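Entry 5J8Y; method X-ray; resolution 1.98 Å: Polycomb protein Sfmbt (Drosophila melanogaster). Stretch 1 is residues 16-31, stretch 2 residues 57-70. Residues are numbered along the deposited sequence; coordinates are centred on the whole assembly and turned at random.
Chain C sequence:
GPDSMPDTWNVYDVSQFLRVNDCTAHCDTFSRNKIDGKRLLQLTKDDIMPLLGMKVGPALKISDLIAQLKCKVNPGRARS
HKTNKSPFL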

# COMPACT_ATOMS: atom_id res chain seq x y z
N GLN C 16 16.53 -10.16 -3.24
CA GLN C 16 17.18 -9.94 -2.00
C GLN C 16 16.76 -8.61 -1.45
O GLN C 16 16.66 -8.46 -0.26
CB GLN C 16 18.67 -10.01 -2.16
CG GLN C 16 19.24 -11.37 -2.54
CD GLN C 16 18.74 -12.50 -1.65
OE1 GLN C 16 18.02 -13.32 -2.07
NE2 GLN C 16 19.17 -12.54 -0.45
N PHE C 17 16.54 -7.66 -2.31
CA PHE C 17 16.14 -6.34 -1.84
C PHE C 17 14.79 -6.48 -1.16
O PHE C 17 14.57 -6.01 -0.09
CB PHE C 17 16.08 -5.40 -2.99
CG PHE C 17 15.43 -4.12 -2.69
CD1 PHE C 17 16.04 -3.20 -1.90
CD2 PHE C 17 14.20 -3.84 -3.22
CE1 PHE C 17 15.43 -2.01 -1.64
CE2 PHE C 17 13.58 -2.66 -2.95
CZ PHE C 17 14.21 -1.75 -2.16
N LEU C 18 13.89 -7.14 -1.83
CA LEU C 18 12.58 -7.43 -1.28
C LEU C 18 12.69 -8.23 0.02
O LEU C 18 11.87 -8.07 0.92
CB LEU C 18 11.74 -8.20 -2.31
CG LEU C 18 11.25 -7.40 -3.52
CD1 LEU C 18 10.94 -8.33 -4.68
CD2 LEU C 18 10.01 -6.59 -3.15
N ARG C 19 13.67 -9.11 0.11
CA ARG C 19 13.84 -9.93 1.30
C ARG C 19 14.18 -9.14 2.55
O ARG C 19 13.56 -9.30 3.58
CB ARG C 19 14.91 -11.00 1.09
CG ARG C 19 14.69 -12.19 1.97
CD ARG C 19 15.57 -13.38 1.60
NE ARG C 19 14.98 -14.24 0.59
CZ ARG C 19 14.22 -15.31 0.84
NH1 ARG C 19 13.90 -15.66 2.07
NH2 ARG C 19 13.78 -16.02 -0.17
N VAL C 20 15.19 -8.30 2.46
CA VAL C 20 15.71 -7.63 3.65
C VAL C 20 14.79 -6.49 4.08
O VAL C 20 14.96 -5.93 5.17
CB VAL C 20 17.13 -7.08 3.41
CG1 VAL C 20 18.05 -8.18 2.90
CG2 VAL C 20 17.11 -5.90 2.43
N ASN C 21 13.82 -6.14 3.24
CA ASN C 21 12.85 -5.10 3.56
C ASN C 21 11.49 -5.70 3.91
O ASN C 21 10.45 -5.05 3.75
CB ASN C 21 12.72 -4.11 2.40
CG ASN C 21 13.96 -3.26 2.23
OD1 ASN C 21 14.27 -2.42 3.08
ND2 ASN C 21 14.67 -3.45 1.12
N ASP C 22 11.51 -6.94 4.39
CA ASP C 22 10.31 -7.62 4.85
C ASP C 22 9.23 -7.75 3.78
O ASP C 22 8.04 -7.61 4.07
CB ASP C 22 9.73 -6.91 6.08
CG ASP C 22 10.76 -6.70 7.17
OD1 ASP C 22 11.00 -7.65 7.95
OD2 ASP C 22 11.33 -5.59 7.26
N CYS C 23 9.65 -8.00 2.54
CA CYS C 23 8.72 -8.25 1.44
C CYS C 23 9.03 -9.60 0.80
O CYS C 23 8.84 -9.78 -0.41
CB CYS C 23 8.80 -7.13 0.40
SG CYS C 23 8.16 -5.54 0.98
N THR C 24 9.55 -10.50 1.60
CA THR C 24 9.87 -11.84 1.17
C THR C 24 8.75 -12.47 0.40
O THR C 24 9.01 -13.20 -0.50
CB THR C 24 10.19 -12.76 2.31
OG1 THR C 24 11.16 -12.18 3.15
CG2 THR C 24 10.65 -14.04 1.85
N ALA C 25 7.53 -12.18 0.75
CA ALA C 25 6.38 -12.83 0.13
C ALA C 25 6.20 -12.57 -1.35
O ALA C 25 5.45 -13.27 -2.00
CB ALA C 25 5.11 -12.52 0.89
N HIS C 26 6.77 -11.51 -1.86
CA HIS C 26 6.59 -11.12 -3.23
C HIS C 26 7.76 -11.46 -4.19
O HIS C 26 7.66 -11.30 -5.39
CB HIS C 26 6.27 -9.64 -3.25
CG HIS C 26 5.26 -9.24 -2.23
ND1 HIS C 26 3.92 -9.45 -2.41
CD2 HIS C 26 5.39 -8.67 -1.02
CE1 HIS C 26 3.27 -9.01 -1.36
NE2 HIS C 26 4.13 -8.50 -0.52
N CYS C 27 8.81 -12.01 -3.65
CA CYS C 27 9.98 -12.32 -4.44
C CYS C 27 9.67 -13.23 -5.62
O CYS C 27 10.06 -12.95 -6.71
CB CYS C 27 11.00 -13.03 -3.58
SG CYS C 27 11.64 -12.16 -2.17
N ASP C 28 8.92 -14.28 -5.40
CA ASP C 28 8.69 -15.27 -6.44
C ASP C 28 7.89 -14.70 -7.62
O ASP C 28 8.20 -15.00 -8.78
CB ASP C 28 8.17 -16.64 -5.93
CG ASP C 28 9.00 -17.28 -4.73
OD1 ASP C 28 10.16 -16.95 -4.54
OD2 ASP C 28 8.45 -18.14 -3.99
N THR C 29 6.90 -13.86 -7.35
CA THR C 29 6.16 -13.20 -8.43
C THR C 29 7.07 -12.26 -9.23
O THR C 29 7.02 -12.18 -10.44
CB THR C 29 4.94 -12.42 -7.94
OG1 THR C 29 4.18 -13.22 -7.04
CG2 THR C 29 4.10 -12.09 -9.07
N PHE C 30 7.91 -11.59 -8.50
CA PHE C 30 8.83 -10.66 -9.08
C PHE C 30 9.83 -11.41 -10.01
O PHE C 30 10.15 -10.96 -11.07
CB PHE C 30 9.50 -9.86 -7.99
CG PHE C 30 8.87 -8.53 -7.76
CD1 PHE C 30 7.53 -8.44 -7.55
CD2 PHE C 30 9.61 -7.37 -7.77
CE1 PHE C 30 6.93 -7.22 -7.35
CE2 PHE C 30 9.00 -6.16 -7.56
CZ PHE C 30 7.67 -6.08 -7.36
N SER C 31 10.31 -12.56 -9.55
CA SER C 31 11.22 -13.44 -10.31
C SER C 31 10.59 -14.02 -11.52
O SER C 31 11.12 -13.98 -12.58
CB SER C 31 11.68 -14.57 -9.46
OG SER C 31 12.60 -14.14 -8.56
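Stretch 2 (57-70) GPALKISDLIAQLK

How do the two backbones run past each other? Stretch 2 is helical throughout, part of a longer helix that extends beyond both its ends, and its i to i+4 hydrogen bonds run unbroken from Lys 61 N to Gly 57 O (3.1 Å) up to Lys 70 N to Ile 66 O (2.9 Å). Stretch 1 carries the tail of one helix, a turn, and the opening part of another that continues later in the chain. The axis of helix 16-20 crosses that of stretch 2 at 108°, somewhat past perpendicular, with a closest approach of 11.9 Å. The register nevertheless runs backward: the CA atoms of Phe 17 and Leu 69 are 9.6 Å apart, those of Asn 21 and Leu 65 8.1 Å, and those of Cys 23 and Ile 62 8.0 Å. As stretch 1 moves forward from its first helix into the turn, stretch 2 is therefore met progressively nearer its N-terminal end.

What holds the first helix against stretch 2? Phe 17, in the t rotamer, points toward it and places CZ 3.5 Å from Leu 65 CG, while its CE1 lies 4.0 Å from Leu 69 CD1. Leu 69 also sets CD2 over one face of the ring. Leu 65 and Leu 69 are one helical turn apart, both in the t, p rotamer, and both meet the one phenyl group.

How does the turn continue the contact? Asn 21 ND2 donates a hydrogen bond to Phe 17 O (2.8 Å), and its CG comes within 3.5 Å of Leu 65 CD1. Beyond it, Cys 23 points toward stretch 2, and its sulfur touches two side chains there: SG is 3.6 Å from Ile 62 CD1 and 4.1 Å from Leu 65 CD2. The backbone bond from Cys 23 N to Leu 18 O (2.7 Å) ties the turn back to the first helix.

Why is Ile 62 so central? Its side chain meets both helical segments of stretch 1 and the turn between them. Leu 18 leaves its backbone sideways, yet its end comes nearer, bringing CD2 to 3.5 Å from Ile 62 CD1; from the second helix, Phe 30 CZ reaches 4.2 Å from Ile 62 CG2. One turn earlier, Pro 58 CB lies 4.0 Å from His 26 CE1. No hydrogen bond links the stretches, so the 447 Å² they bury rests largely on apolar packing.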

# COMPACT_ATOMS: atom_id res chain seq x y z
N GLY C 57 -2.86 -2.58 -0.52
CA GLY C 57 -1.96 -2.47 0.62
C GLY C 57 -0.52 -2.81 0.27
O GLY C 57 0.37 -1.97 0.42
N PRO C 58 -0.28 -4.05 -0.18
CA PRO C 58 1.04 -4.48 -0.64
C PRO C 58 1.58 -3.61 -1.78
O PRO C 58 2.76 -3.28 -1.79
CB PRO C 58 0.79 -5.92 -1.13
CG PRO C 58 -0.40 -6.37 -0.38
CD PRO C 58 -1.25 -5.16 -0.16
N ALA C 59 0.71 -3.26 -2.72
CA ALA C 59 1.09 -2.42 -3.85
C ALA C 59 1.66 -1.08 -3.40
O ALA C 59 2.68 -0.63 -3.92
CB ALA C 59 -0.11 -2.19 -4.76
N LEU C 60 1.01 -0.47 -2.44
CA LEU C 60 1.45 0.79 -1.92
C LEU C 60 2.76 0.67 -1.15
O LEU C 60 3.59 1.50 -1.21
CB LEU C 60 0.39 1.43 -1.10
CG LEU C 60 -0.60 2.29 -1.87
CD1 LEU C 60 -1.78 2.57 -1.01
CD2 LEU C 60 -0.05 3.56 -2.50
N LYS C 61 2.88 -0.41 -0.43
CA LYS C 61 4.05 -0.67 0.36
C LYS C 61 5.27 -0.85 -0.52
O LYS C 61 6.30 -0.33 -0.24
CB LYS C 61 3.84 -1.85 1.27
CG LYS C 61 3.23 -1.52 2.62
CD LYS C 61 2.79 -2.81 3.30
CE LYS C 61 2.16 -2.65 4.63
NZ LYS C 61 1.62 -3.91 5.09
N ILE C 62 5.11 -1.58 -1.61
CA ILE C 62 6.17 -1.81 -2.58
C ILE C 62 6.51 -0.52 -3.32
O ILE C 62 7.68 -0.22 -3.54
CB ILE C 62 5.79 -2.92 -3.59
CG1 ILE C 62 5.77 -4.29 -2.91
CG2 ILE C 62 6.74 -2.94 -4.78
CD1 ILE C 62 7.12 -4.75 -2.37
N SER C 63 5.49 0.24 -3.72
CA SER C 63 5.71 1.52 -4.38
C SER C 63 6.54 2.43 -3.48
O SER C 63 7.47 3.08 -3.93
CB SER C 63 4.39 2.19 -4.74
OG SER C 63 4.61 3.44 -5.38
N ASP C 64 6.18 2.46 -2.20
CA ASP C 64 6.88 3.29 -1.22
C ASP C 64 8.33 2.86 -1.06
O ASP C 64 9.24 3.69 -1.00
CB ASP C 64 6.18 3.22 0.14
CG ASP C 64 6.80 4.14 1.16
OD1 ASP C 64 6.98 5.34 0.86
OD2 ASP C 64 7.13 3.66 2.27
N LEU C 65 8.54 1.55 -0.99
CA LEU C 65 9.88 0.99 -0.83
C LEU C 65 10.78 1.36 -2.01
O LEU C 65 11.93 1.74 -1.82
CB LEU C 65 9.78 -0.53 -0.68
CG LEU C 65 11.10 -1.30 -0.61
CD1 LEU C 65 11.95 -0.86 0.57
CD2 LEU C 65 10.81 -2.79 -0.54
N ILE C 66 10.25 1.29 -3.21
CA ILE C 66 11.00 1.63 -4.42
C ILE C 66 11.35 3.15 -4.41
O ILE C 66 12.44 3.55 -4.68
CB ILE C 66 10.24 1.26 -5.70
CG1 ILE C 66 10.05 -0.23 -5.85
CG2 ILE C 66 10.98 1.72 -6.92
CD1 ILE C 66 9.11 -0.61 -6.94
N ALA C 67 10.35 3.96 -4.07
CA ALA C 67 10.51 5.39 -3.97
C ALA C 67 11.63 5.69 -2.99
O ALA C 67 12.44 6.51 -3.25
CB ALA C 67 9.22 6.07 -3.54
N GLN C 68 11.65 4.99 -1.87
CA GLN C 68 12.68 5.19 -0.86
C GLN C 68 14.03 4.74 -1.41
O GLN C 68 15.06 5.31 -1.12
CB GLN C 68 12.36 4.43 0.41
CG GLN C 68 13.22 4.79 1.61
CD GLN C 68 12.87 6.13 2.25
OE1 GLN C 68 11.94 6.80 1.83
NE2 GLN C 68 13.64 6.51 3.26
N LEU C 69 13.99 3.72 -2.24
CA LEU C 69 15.18 3.21 -2.82
C LEU C 69 15.78 4.29 -3.66
O LEU C 69 16.91 4.59 -3.55
CB LEU C 69 14.90 2.02 -3.69
CG LEU C 69 16.12 1.48 -4.44
CD1 LEU C 69 17.25 1.05 -3.53
CD2 LEU C 69 15.70 0.40 -5.38
N LYS C 70 14.96 4.88 -4.49
CA LYS C 70 15.36 5.93 -5.39
C LYS C 70 15.91 7.16 -4.72
O LYS C 70 16.55 7.92 -5.35
CB LYS C 70 14.21 6.28 -6.30
CG LYS C 70 13.89 5.29 -7.36
CD LYS C 70 12.54 5.55 -7.96
CE LYS C 70 12.23 4.66 -9.12
NZ LYS C 70 10.96 4.96 -9.80